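Local coordinates for protein pyrethroid hydrolase (Sphingobium faniae, PDB 5Y5R) that hydrolyses pyrethroid insecticides such as cypermethrin and permethrin at their ester bond, as an esterase of the alpha/beta hydrolase superfamily, at residues Ala167-Gln172 with Pro232-Pro237. Numbering follows the deposited sequence.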
ATOM      1  N   ALA A 167      14.779   5.297 -11.504  1.00 24.64           N
ATOM      2  CA  ALA A 167      15.358   5.094 -10.177  1.00 21.68           C
ATOM      3  C   ALA A 167      14.609   5.834  -9.091  1.00 23.17           C
ATOM      4  O   ALA A 167      14.631   5.402  -7.936  1.00 21.78           O
ATOM      5  CB  ALA A 167      16.823   5.514 -10.158  1.00 20.98           C
ATOM      6  N   GLU A 168      13.989   6.981  -9.419  1.00 18.40           N
ATOM      7  CA  GLU A 168      13.249   7.756  -8.429  1.00 22.17           C
ATOM      8  C   GLU A 168      12.110   6.966  -7.773  1.00 16.91           C
ATOM      9  O   GLU A 168      11.583   7.395  -6.745  1.00 18.90           O
ATOM     10  CB  GLU A 168      12.657   9.038  -9.068  1.00 23.83           C
ATOM     11  CG  GLU A 168      13.684  10.082  -9.453  1.00 27.66           C
ATOM     12  CD  GLU A 168      14.574   9.647 -10.588  1.00 33.51           C
ATOM     13  OE1 GLU A 168      15.801   9.872 -10.484  1.00 47.83           O
ATOM     14  OE2 GLU A 168      14.066   8.997 -11.530  1.00 33.06           O
ATOM     15  N   HIS A 169      11.722   5.831  -8.334  1.00 17.03           N
ATOM     16  CA  HIS A 169      10.576   5.103  -7.778  1.00 19.50           C
ATOM     17  C   HIS A 169      10.932   4.168  -6.626  1.00 18.82           C
ATOM     18  O   HIS A 169      10.012   3.691  -5.933  1.00 16.63           O
ATOM     19  CB  HIS A 169       9.881   4.308  -8.872  1.00 17.78           C
ATOM     20  CG  HIS A 169       9.147   5.163  -9.861  1.00 20.52           C
ATOM     21  ND1 HIS A 169       8.157   4.656 -10.678  1.00 18.30           N
ATOM     22  CD2 HIS A 169       9.250   6.480 -10.162  1.00 18.44           C
ATOM     23  CE1 HIS A 169       7.672   5.629 -11.434  1.00 22.64           C
ATOM     24  NE2 HIS A 169       8.319   6.745 -11.142  1.00 23.08           N
ATOM     25  N   PHE A 170      12.229   3.883  -6.432  1.00 18.99           N
ATOM     26  CA  PHE A 170      12.691   2.772  -5.599  1.00 21.46           C
ATOM     27  C   PHE A 170      13.718   3.200  -4.559  1.00 23.05           C
ATOM     28  O   PHE A 170      14.424   4.196  -4.727  1.00 21.47           O
ATOM     29  CB  PHE A 170      13.302   1.684  -6.475  1.00 16.45           C
ATOM     30  CG  PHE A 170      12.419   1.267  -7.615  1.00 18.51           C
ATOM     31  CD1 PHE A 170      11.104   0.863  -7.368  1.00 20.79           C
ATOM     32  CD2 PHE A 170      12.889   1.256  -8.911  1.00 20.12           C
ATOM     33  CE1 PHE A 170      10.274   0.477  -8.398  1.00 17.20           C
ATOM     34  CE2 PHE A 170      12.067   0.855  -9.962  1.00 23.19           C
ATOM     35  CZ  PHE A 170      10.751   0.457  -9.697  1.00 21.60           C
ATOM     36  N   ILE A 171      13.815   2.405  -3.487  1.00 22.85           N
ATOM     37  CA  ILE A 171      14.930   2.471  -2.544  1.00 21.54           C
ATOM     38  C   ILE A 171      15.652   1.120  -2.553  1.00 23.43           C
ATOM     39  O   ILE A 171      15.215   0.155  -3.180  1.00 21.79           O
ATOM     40  CB  ILE A 171      14.496   2.862  -1.108  1.00 17.66           C
ATOM     41  CG1 ILE A 171      13.385   1.952  -0.613  1.00 18.98           C
ATOM     42  CG2 ILE A 171      14.060   4.308  -0.995  1.00 20.37           C
ATOM     43  CD1 ILE A 171      13.142   2.073   0.873  1.00 20.17           C
ATOM     44  N   GLN A 172      16.791   1.075  -1.860  1.00 26.38           N
ATOM     45  CA  GLN A 172      17.646  -0.108  -1.860  1.00 21.87           C
ATOM     46  C   GLN A 172      17.328  -1.083  -0.737  1.00 20.57           C
ATOM     47  O   GLN A 172      17.518  -2.292  -0.926  1.00 21.13           O
ATOM     48  CB  GLN A 172      19.127   0.298  -1.737  1.00 18.23           C
ATOM     49  CG  GLN A 172      19.700   0.918  -3.002  1.00 24.55           C
ATOM     50  CD  GLN A 172      19.520   0.039  -4.238  1.00 28.62           C
ATOM     51  OE1 GLN A 172      20.263  -0.937  -4.427  1.00 28.58           O
ATOM     52  NE2 GLN A 172      18.534   0.359  -5.066  1.00 25.98           N
ATOM     53  N   PRO A 232      -0.929  -1.761 -10.770  1.00 21.09           N
ATOM     54  CA  PRO A 232      -1.916  -1.123 -11.656  1.00 17.60           C
ATOM     55  C   PRO A 232      -1.635   0.365 -11.880  1.00 15.69           C
ATOM     56  O   PRO A 232      -2.056   0.921 -12.904  1.00 23.59           O
ATOM     57  CB  PRO A 232      -3.250  -1.348 -10.918  1.00 15.98           C
ATOM     58  CG  PRO A 232      -2.973  -2.363  -9.862  1.00 20.15           C
ATOM     59  CD  PRO A 232      -1.530  -2.196  -9.498  1.00 18.54           C
ATOM     60  N   TYR A 233      -0.959   1.040 -10.944  1.00 19.90           N
ATOM     61  CA  TYR A 233      -0.626   2.462 -11.146  1.00 21.13           C
ATOM     62  C   TYR A 233       0.330   2.688 -12.320  1.00 17.55           C
ATOM     63  O   TYR A 233       0.472   3.833 -12.783  1.00 15.71           O
ATOM     64  CB  TYR A 233      -0.026   3.087  -9.873  1.00 14.59           C
ATOM     65  CG  TYR A 233       1.096   2.289  -9.238  1.00 18.61           C
ATOM     66  CD1 TYR A 233       0.822   1.286  -8.307  1.00 13.04           C
ATOM     67  CD2 TYR A 233       2.422   2.538  -9.565  1.00 13.61           C
ATOM     68  CE1 TYR A 233       1.820   0.560  -7.749  1.00 16.42           C
ATOM     69  CE2 TYR A 233       3.430   1.820  -9.001  1.00 15.13           C
ATOM     70  CZ  TYR A 233       3.133   0.846  -8.088  1.00 19.73           C
ATOM     71  OH  TYR A 233       4.134   0.127  -7.545  1.00 17.80           O
ATOM     72  N   TYR A 234       1.000   1.641 -12.798  1.00 22.59           N
ATOM     73  CA  TYR A 234       1.756   1.724 -14.043  1.00 22.07           C
ATOM     74  C   TYR A 234       0.928   1.357 -15.270  1.00 19.66           C
ATOM     75  O   TYR A 234       1.101   1.962 -16.326  1.00 21.01           O
ATOM     76  CB  TYR A 234       2.987   0.825 -13.994  1.00 21.69           C
ATOM     77  CG  TYR A 234       4.119   1.268 -13.093  1.00 22.11           C
ATOM     78  CD1 TYR A 234       4.312   2.605 -12.739  1.00 17.73           C
ATOM     79  CD2 TYR A 234       5.012   0.311 -12.590  1.00 19.12           C
ATOM     80  CE1 TYR A 234       5.389   2.981 -11.879  1.00 17.19           C
ATOM     81  CE2 TYR A 234       6.062   0.657 -11.773  1.00 19.02           C
ATOM     82  CZ  TYR A 234       6.267   1.956 -11.411  1.00 19.31           C
ATOM     83  OH  TYR A 234       7.326   2.195 -10.570  1.00 20.75           O
ATOM     84  N   SER A 235       0.084   0.328 -15.204  1.00 22.18           N
ATOM     85  CA  SER A 235      -0.520  -0.154 -16.444  1.00 19.47           C
ATOM     86  C   SER A 235      -1.885   0.442 -16.746  1.00 19.10           C
ATOM     87  O   SER A 235      -2.234   0.520 -17.923  1.00 21.19           O
ATOM     88  CB  SER A 235      -0.629  -1.680 -16.458  1.00 21.26           C
ATOM     89  OG  SER A 235      -1.299  -2.117 -15.321  1.00 17.48           O
HETATM   90  N   MSE A 236      -2.669   0.855 -15.747  1.00 17.22           N
HETATM   91  CA  MSE A 236      -3.953   1.518 -16.055  1.00 20.42           C
HETATM   92  C   MSE A 236      -4.284   2.650 -15.088  1.00 15.19           C
HETATM   93  O   MSE A 236      -5.284   2.600 -14.364  1.00 18.92           O
HETATM   94  CB  MSE A 236      -5.079   0.481 -16.056  1.00 17.01           C
HETATM   95  CG  MSE A 236      -4.917  -0.518 -14.927  1.00 18.51           C
HETATM   96 SE   MSE A 236      -6.155  -2.055 -15.094  0.65 26.76          SE
HETATM   97  CE  MSE A 236      -5.307  -3.128 -16.415  1.00 19.20           C
ATOM     98  N   PRO A 237      -3.449   3.684 -15.091  1.00 18.59           N
ATOM     99  CA  PRO A 237      -3.686   4.816 -14.182  1.00 17.69           C
ATOM    100  C   PRO A 237      -5.064   5.431 -14.326  1.00 18.70           C
ATOM    101  O   PRO A 237      -5.638   5.866 -13.323  1.00 18.49           O
ATOM    102  CB  PRO A 237      -2.599   5.831 -14.590  1.00 16.15           C
ATOM    103  CG  PRO A 237      -2.258   5.462 -15.995  1.00 18.43           C
ATOM    104  CD  PRO A 237      -2.364   3.952 -16.049  1.00 19.10           C
TER
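His169 ND1, at the edge of the imidazole, hydrogen-bonds the Tyr234 OH at 2.6 Å in a nearly straight line (174°). The two side chains approach from opposite directions, one from the 3-10 turn of residues 167-169 and the other from helix 232-235, and bridge backbones whose nearest CA atoms, those of His169 and Tyr234, are 11.3 Å apart. In His169, CG sits beside the backbone N (chi1 -70°), and the imidazole presents its ND1 edge to the tyrosine. The rings meet rim to rim with their planes only 21° apart; CE1 of Tyr234 adds an edge contact at 3.5 Å from His169 CE1. Both residues are buried, so the bond pairs two polar atoms inside the protein and restrains the position of the phenol oxygen. The turn that carries the histidine is closed by a backbone hydrogen bond from Phe170 N to Ala167 O. Phe170 then brings the far end of its ring, CZ, to 3.9 Å from the Tyr234 OH at an oblique angle, while the CB of His169 rests over the centre of one face of that same phenyl ring. On the helical side, the CE2 of Tyr233 lies 3.6 Å above the centre of one face of the Tyr234 ring, and Tyr159 packs edge-to-face with Tyr234. Phe170 also touches the bound pyrethroid, so the loop held to Tyr234 by His169 forms part of the pocket wall. Helix 232-235 closely follows His230, the probable charge-relay histidine, whose side chain is about 8 Å from that of Tyr234. The contact thus joins the wall of the substrate pocket to the segment just after the probable catalytic histidine of the alpha/beta-hydrolase fold.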